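Local coordinates for sulfur oxidation protein soxB (Thermus thermophilus, PDB 2WDE) that probably acts as a dimanganese hydrolase of bacterial sulfur oxidation, related to the 5'-nucleotidases, and here holds thiosulfate at its metal centre, at residues A[32-37]-A[127-132]; A[160-165]-A[216-221]. All blocks are in the same frame, centred on the assembly; numbering follows the deposited sequence.

Contact 1: A[32-37]-A[127-132]. With MN (manganese (II) ion), chain F; MN (manganese (II) ion), chain G; THJ (thiosulfate), chain H.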
loop_
_atom_site.group_PDB
_atom_site.type_symbol
_atom_site.label_atom_id
_atom_site.label_comp_id
_atom_site.label_asym_id
_atom_site.label_seq_id
_atom_site.Cartn_x
_atom_site.Cartn_y
_atom_site.Cartn_z
ATOM N N LEU A 32 -18.633 -3.260 0.075
ATOM C CA LEU A 32 -17.688 -3.978 -0.787
ATOM C C LEU A 32 -16.477 -3.052 -0.868
ATOM O O LEU A 32 -16.544 -1.952 -1.417
ATOM C CB LEU A 32 -18.292 -4.237 -2.165
ATOM C CG LEU A 32 -19.601 -5.047 -2.099
ATOM C CD1 LEU A 32 -20.236 -5.197 -3.494
ATOM C CD2 LEU A 32 -19.332 -6.422 -1.479
ATOM N N TYR A 33 -15.411 -3.454 -0.194
ATOM C CA TYR A 33 -14.284 -2.571 0.024
ATOM C C TYR A 33 -12.937 -3.066 -0.467
ATOM O O TYR A 33 -12.554 -4.210 -0.234
ATOM C CB TYR A 33 -14.226 -2.274 1.523
ATOM C CG TYR A 33 -12.941 -1.670 2.050
ATOM C CD1 TYR A 33 -12.539 -0.402 1.661
ATOM C CD2 TYR A 33 -12.218 -2.311 3.060
ATOM C CE1 TYR A 33 -11.396 0.184 2.204
ATOM C CE2 TYR A 33 -11.077 -1.734 3.612
ATOM C CZ TYR A 33 -10.659 -0.505 3.153
ATOM O OH TYR A 33 -9.530 0.059 3.695
ATOM N N PHE A 34 -12.211 -2.177 -1.132
ATOM C CA PHE A 34 -10.853 -2.484 -1.566
ATOM C C PHE A 34 -10.043 -1.218 -1.366
ATOM O O PHE A 34 -10.596 -0.130 -1.268
ATOM C CB PHE A 34 -10.802 -2.949 -3.016
ATOM C CG PHE A 34 -11.199 -1.893 -4.005
ATOM C CD1 PHE A 34 -10.234 -1.092 -4.620
ATOM C CD2 PHE A 34 -12.524 -1.740 -4.378
ATOM C CE1 PHE A 34 -10.605 -0.113 -5.547
ATOM C CE2 PHE A 34 -12.897 -0.769 -5.304
ATOM C CZ PHE A 34 -11.925 0.037 -5.896
ATOM N N SER A 35 -8.728 -1.352 -1.279
ATOM C CA SER A 35 -7.909 -0.164 -1.080
ATOM C C SER A 35 -6.533 -0.418 -1.645
ATOM O O SER A 35 -6.150 -1.566 -1.869
ATOM C CB SER A 35 -7.789 0.146 0.413
ATOM O OG SER A 35 -7.137 1.390 0.637
ATOM N N ASP A 36 -5.804 0.664 -1.895
ATOM C CA ASP A 36 -4.426 0.572 -2.357
ATOM C C ASP A 36 -4.216 -0.279 -3.618
ATOM O O ASP A 36 -3.252 -1.058 -3.731
ATOM C CB ASP A 36 -3.529 0.112 -1.199
ATOM C CG ASP A 36 -3.493 1.124 -0.048
ATOM O OD1 ASP A 36 -2.617 2.024 -0.050
ATOM O OD2 ASP A 36 -4.356 1.037 0.856
ATOM N N LEU A 37 -5.102 -0.093 -4.586
ATOM C CA LEU A 37 -4.991 -0.807 -5.852
ATOM C C LEU A 37 -3.704 -0.388 -6.563
ATOM O O LEU A 37 -3.081 -1.183 -7.250
ATOM C CB LEU A 37 -6.205 -0.501 -6.739
ATOM C CG LEU A 37 -6.244 -1.113 -8.144
ATOM C CD1 LEU A 37 -6.209 -2.631 -8.132
ATOM C CD2 LEU A 37 -7.477 -0.616 -8.893
ATOM N N VAL A 127 -19.954 0.456 -2.693
ATOM C CA VAL A 127 -18.634 0.089 -3.199
ATOM C C VAL A 127 -17.697 1.189 -2.730
ATOM O O VAL A 127 -17.869 2.357 -3.093
ATOM C CB VAL A 127 -18.655 -0.054 -4.729
ATOM C CG1 VAL A 127 -17.235 -0.258 -5.270
ATOM C CG2 VAL A 127 -19.565 -1.212 -5.145
ATOM N N LEU A 128 -16.769 0.825 -1.846
ATOM C CA LEU A 128 -15.889 1.788 -1.204
ATOM C C LEU A 128 -14.411 1.581 -1.522
ATOM O O LEU A 128 -13.882 0.480 -1.416
ATOM C CB LEU A 128 -16.127 1.765 0.304
ATOM C CG LEU A 128 -17.584 1.947 0.744
ATOM C CD1 LEU A 128 -17.670 1.813 2.257
ATOM C CD2 LEU A 128 -18.105 3.329 0.294
ATOM N N ASP A 129 -13.753 2.670 -1.906
ATOM C CA ASP A 129 -12.346 2.644 -2.287
ATOM C C ASP A 129 -11.485 3.411 -1.274
ATOM O O ASP A 129 -11.683 4.607 -1.028
ATOM C CB ASP A 129 -12.212 3.226 -3.688
ATOM C CG ASP A 129 -10.779 3.253 -4.183
ATOM O OD1 ASP A 129 -9.853 2.848 -3.445
ATOM O OD2 ASP A 129 -10.604 3.605 -5.353
ATOM N N GLY A 130 -10.510 2.717 -0.696
ATOM C CA GLY A 130 -9.658 3.299 0.320
ATOM C C GLY A 130 -8.540 4.229 -0.126
ATOM O O GLY A 130 -7.828 4.759 0.716
ATOM N N GLY A 131 -8.381 4.449 -1.423
ATOM C CA GLY A 131 -7.343 5.361 -1.891
ATOM C C GLY A 131 -6.050 4.684 -2.332
ATOM O O GLY A 131 -5.924 3.457 -2.256
ATOM N N ASP A 132 -5.088 5.491 -2.798
ATOM C CA ASP A 132 -3.851 4.967 -3.381
ATOM C C ASP A 132 -4.293 4.116 -4.546
ATOM O O ASP A 132 -3.830 2.996 -4.755
ATOM C CB ASP A 132 -3.023 4.158 -2.382
ATOM C CG ASP A 132 -2.094 5.027 -1.583
ATOM O OD1 ASP A 132 -2.181 6.270 -1.752
ATOM O OD2 ASP A 132 -1.325 4.498 -0.751
HETATM MN MN MN F . -0.627 2.311 -0.707
HETATM MN MN MN G . -0.898 5.235 1.314
HETATM S S1 THJ H . 2.037 3.630 0.696
HETATM O O1 THJ H . 1.402 4.924 0.844
HETATM O O2 THJ H . 1.557 2.877 -0.460
HETATM O O3 THJ H . 2.002 2.850 1.929
HETATM S S2 THJ H . 4.004 4.004 0.327
HETATM O O HOH W 1 -7.647 1.383 -4.376
HETATM O O HOH W 2 -0.511 2.949 1.148
#
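Leu32 and Phe34 flank Leu128 on a parallel neighbour strand, part of the metallophosphoesterase-like core whose strand ends carry the dimanganese site. Leu128 bonds through both N and O to the one neighbouring strand: N donates to Leu32 O at 2.8 Å and O accepts Phe34 N at 3.2 Å. Its side chain lies on the same sheet face as Tyr33, and both rest on Leu283 of strand 281-284. The opposite face holds Leu32, Val127, Phe34 and Asp129. Phe34 CG sits between its backbone N and carbonyl carbon (chi1 66°), swinging the ring across to Asp129; CE1 comes 3.6 Å from Asp129 CG, with ring and carboxylate planes 31° apart. Asp129 CA lies over one ring face, and Val127 CG1 meets the ring edge. Asp129 OD2 is held by Thr133, whereas OD1 closes an Asx turn by accepting Gly131 N from above the carboxylate plane. Past the strands, Asp36 and Asp132 run side by side, their carboxylate planes 84° apart. Asp36 OD1 binds the chain F manganese at 2.1 Å; Asp132 OD1 is held by Trp164 N, and OD2 bridges the pair, 2.3 Å from the chain F ion and 2.2 Å from the chain G ion.

Contact 2: A[160-165]-A[216-221]. With MN (manganese (II) ion), chain G; THJ (thiosulfate), chain H.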
loop_
_atom_site.group_PDB
_atom_site.type_symbol
_atom_site.label_atom_id
_atom_site.label_comp_id
_atom_site.label_asym_id
_atom_site.label_seq_id
_atom_site.Cartn_x
_atom_site.Cartn_y
_atom_site.Cartn_z
ATOM N N MET A 160 -14.398 7.289 -2.288
ATOM C CA MET A 160 -12.967 7.004 -2.201
ATOM C C MET A 160 -12.356 8.089 -1.330
ATOM O O MET A 160 -12.939 9.168 -1.162
ATOM C CB MET A 160 -12.290 6.988 -3.580
ATOM C CG MET A 160 -11.781 8.369 -4.081
ATOM S SD MET A 160 -10.903 8.275 -5.695
ATOM C CE MET A 160 -9.220 7.747 -5.154
ATOM N N VAL A 161 -11.212 7.781 -0.730
ATOM C CA VAL A 161 -10.426 8.760 0.006
ATOM C C VAL A 161 -9.077 8.784 -0.748
ATOM O O VAL A 161 -8.955 8.179 -1.828
ATOM C CB VAL A 161 -10.318 8.444 1.518
ATOM C CG1 VAL A 161 -11.690 8.598 2.201
ATOM C CG2 VAL A 161 -9.763 7.045 1.744
ATOM N N SER A 162 -8.080 9.478 -0.221
ATOM C CA SER A 162 -6.839 9.631 -0.980
ATOM C C SER A 162 -5.535 9.646 -0.198
ATOM O O SER A 162 -5.494 9.856 1.018
ATOM C CB SER A 162 -6.911 10.950 -1.757
ATOM O OG SER A 162 -6.724 12.041 -0.857
ATOM N N HIS A 163 -4.459 9.504 -0.966
ATOM C CA HIS A 163 -3.100 9.638 -0.480
ATOM C C HIS A 163 -2.205 9.912 -1.688
ATOM O O HIS A 163 -1.969 11.076 -2.032
ATOM C CB HIS A 163 -2.605 8.431 0.312
ATOM C CG HIS A 163 -1.124 8.471 0.587
ATOM N ND1 HIS A 163 -0.412 7.379 1.030
ATOM C CD2 HIS A 163 -0.224 9.477 0.455
ATOM C CE1 HIS A 163 0.867 7.701 1.140
ATOM N NE2 HIS A 163 1.004 8.976 0.820
ATOM N N TRP A 164 -1.749 8.848 -2.351
ATOM C CA TRP A 164 -0.860 8.973 -3.509
ATOM C C TRP A 164 -1.485 9.703 -4.707
ATOM O O TRP A 164 -0.785 10.138 -5.628
ATOM C CB TRP A 164 -0.299 7.604 -3.916
ATOM C CG TRP A 164 0.929 7.179 -3.124
ATOM C CD1 TRP A 164 0.951 6.560 -1.904
ATOM C CD2 TRP A 164 2.300 7.360 -3.503
ATOM N NE1 TRP A 164 2.252 6.311 -1.519
ATOM C CE2 TRP A 164 3.096 6.808 -2.478
ATOM C CE3 TRP A 164 2.931 7.930 -4.619
ATOM C CZ2 TRP A 164 4.490 6.864 -2.500
ATOM C CZ3 TRP A 164 4.321 7.958 -4.653
ATOM C CH2 TRP A 164 5.082 7.414 -3.605
ATOM N N GLU A 165 -2.806 9.831 -4.689
ATOM C CA GLU A 165 -3.528 10.572 -5.726
ATOM C C GLU A 165 -2.886 11.956 -5.894
ATOM O O GLU A 165 -2.786 12.483 -7.006
ATOM C CB GLU A 165 -4.990 10.781 -5.289
ATOM C CG GLU A 165 -5.942 9.631 -5.606
ATOM C CD GLU A 165 -5.599 8.361 -4.849
ATOM O OE1 GLU A 165 -5.105 8.458 -3.713
ATOM O OE2 GLU A 165 -5.860 7.265 -5.377
ATOM N N GLY A 216 -14.911 10.161 5.568
ATOM C CA GLY A 216 -13.659 9.937 4.870
ATOM C C GLY A 216 -12.479 10.583 5.565
ATOM O O GLY A 216 -12.595 11.661 6.147
ATOM N N ALA A 217 -11.330 9.919 5.496
ATOM C CA ALA A 217 -10.107 10.451 6.067
ATOM C C ALA A 217 -8.963 10.148 5.114
ATOM O O ALA A 217 -8.723 8.988 4.757
ATOM C CB ALA A 217 -9.827 9.853 7.439
ATOM N N SER A 218 -8.284 11.199 4.672
ATOM C CA SER A 218 -7.150 11.037 3.772
ATOM C C SER A 218 -5.854 10.985 4.573
ATOM O O SER A 218 -5.812 11.396 5.729
ATOM C CB SER A 218 -7.122 12.160 2.736
ATOM O OG SER A 218 -8.042 11.890 1.691
ATOM N N TYR A 219 -4.795 10.462 3.964
ATOM C CA TYR A 219 -3.500 10.342 4.645
ATOM C C TYR A 219 -3.067 11.709 5.177
ATOM O O TYR A 219 -2.989 12.681 4.424
ATOM C CB TYR A 219 -2.454 9.778 3.672
ATOM C CG TYR A 219 -1.134 9.413 4.311
ATOM C CD1 TYR A 219 -1.080 8.539 5.391
ATOM C CD2 TYR A 219 0.061 9.915 3.811
ATOM C CE1 TYR A 219 0.128 8.210 5.982
ATOM C CE2 TYR A 219 1.267 9.573 4.379
ATOM C CZ TYR A 219 1.299 8.730 5.458
ATOM O OH TYR A 219 2.514 8.391 6.010
ATOM N N PRO A 220 -2.790 11.802 6.485
ATOM C CA PRO A 220 -2.460 13.112 7.065
ATOM C C PRO A 220 -1.039 13.608 6.850
ATOM O O PRO A 220 -0.734 14.745 7.207
ATOM C CB PRO A 220 -2.700 12.909 8.568
ATOM C CG PRO A 220 -2.619 11.428 8.783
ATOM C CD PRO A 220 -3.118 10.800 7.518
ATOM N N TYR A 221 -0.161 12.757 6.319
ATOM C CA TYR A 221 1.241 13.146 6.144
ATOM C C TYR A 221 1.680 13.359 4.704
ATOM O O TYR A 221 2.864 13.241 4.374
ATOM C CB TYR A 221 2.165 12.161 6.860
ATOM C CG TYR A 221 1.707 11.864 8.263
ATOM C CD1 TYR A 221 1.676 12.867 9.223
ATOM C CD2 TYR A 221 1.260 10.600 8.618
ATOM C CE1 TYR A 221 1.233 12.610 10.505
ATOM C CE2 TYR A 221 0.828 10.331 9.911
ATOM C CZ TYR A 221 0.811 11.345 10.845
ATOM O OH TYR A 221 0.359 11.102 12.124
HETATM MN MN MN G . -0.898 5.235 1.314
HETATM S S1 THJ H . 2.037 3.630 0.696
HETATM O O1 THJ H . 1.402 4.924 0.844
HETATM O O2 THJ H . 1.557 2.877 -0.460
HETATM O O3 THJ H . 2.002 2.850 1.929
HETATM S S2 THJ H . 4.004 4.004 0.327
HETATM O O HOH W 2 -0.511 2.949 1.148
#
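Ser162 and Tyr219 join two nearly parallel segments by a backbone hydrogen bond, Tyr219 N to Ser162 O at 3.1 Å. Beside it the hydroxyls Ser162 OG and Ser218 OG hydrogen-bond at 2.9 Å; each has a second partner, Trp166 for Ser162 and Ser186 for Ser218. Apolar packing is supplied by Val161, whose CG1 presses on Gly216 CA at 3.6 Å, where a side chain would be tight. The His163 and Tyr219 side chains run alongside each other, their ring planes 36° apart and centroids separated by 4.1 Å. Tyr219 brings CD2 over the centre of the imidazole because its chi1 of -171° turns CG away from the backbone N, and its CB makes an off-centre CH-pi contact. Trp164 CD1 meets the opposite imidazole face near the rim. His163 ND1 binds the chain G manganese at 2.2 Å, NE2 is tied to His226, and Trp164 NE1 donates to thiosulfate O1, an oxygen whose position is less sure. A leucine in place of Trp164 would remove the indole N-H and is likely to cost thiosulfate this donor, as far as the less certain O1 allows, and His163 the CD1 contact at the imidazole rim. A histidine metal ligand with Tyr219 over one face and Trp164 CD1 at the other forms one wall of the dimanganese site, where the two central sheets of the metallophosphoesterase-like fold meet.

How the contacts relate
Contact 1 lies within one central sheet; contact 2 carries on from that sheet's strand 159-160 and crosses to strand 210-217 of the second sheet. Their centres are 11 Å apart, and they touch directly. Asp132 OD1, the non-bridging oxygen, accepts Trp164 N at 2.7 Å, and Asp132 N lies 3.1 Å from Glu165 OE1, probably hydrogen-bonded. The first bond is consistent with fixing how the carboxylate is turned; the second ties the Asp132 backbone. Gly130 O also packs on Val161 CG2. Both contacts feed the chain G manganese, 3.6 Å from the chain F manganese, with His263 and His286 as further ligands. Water 2 and thiosulfate, also held by Arg405, span the two ions.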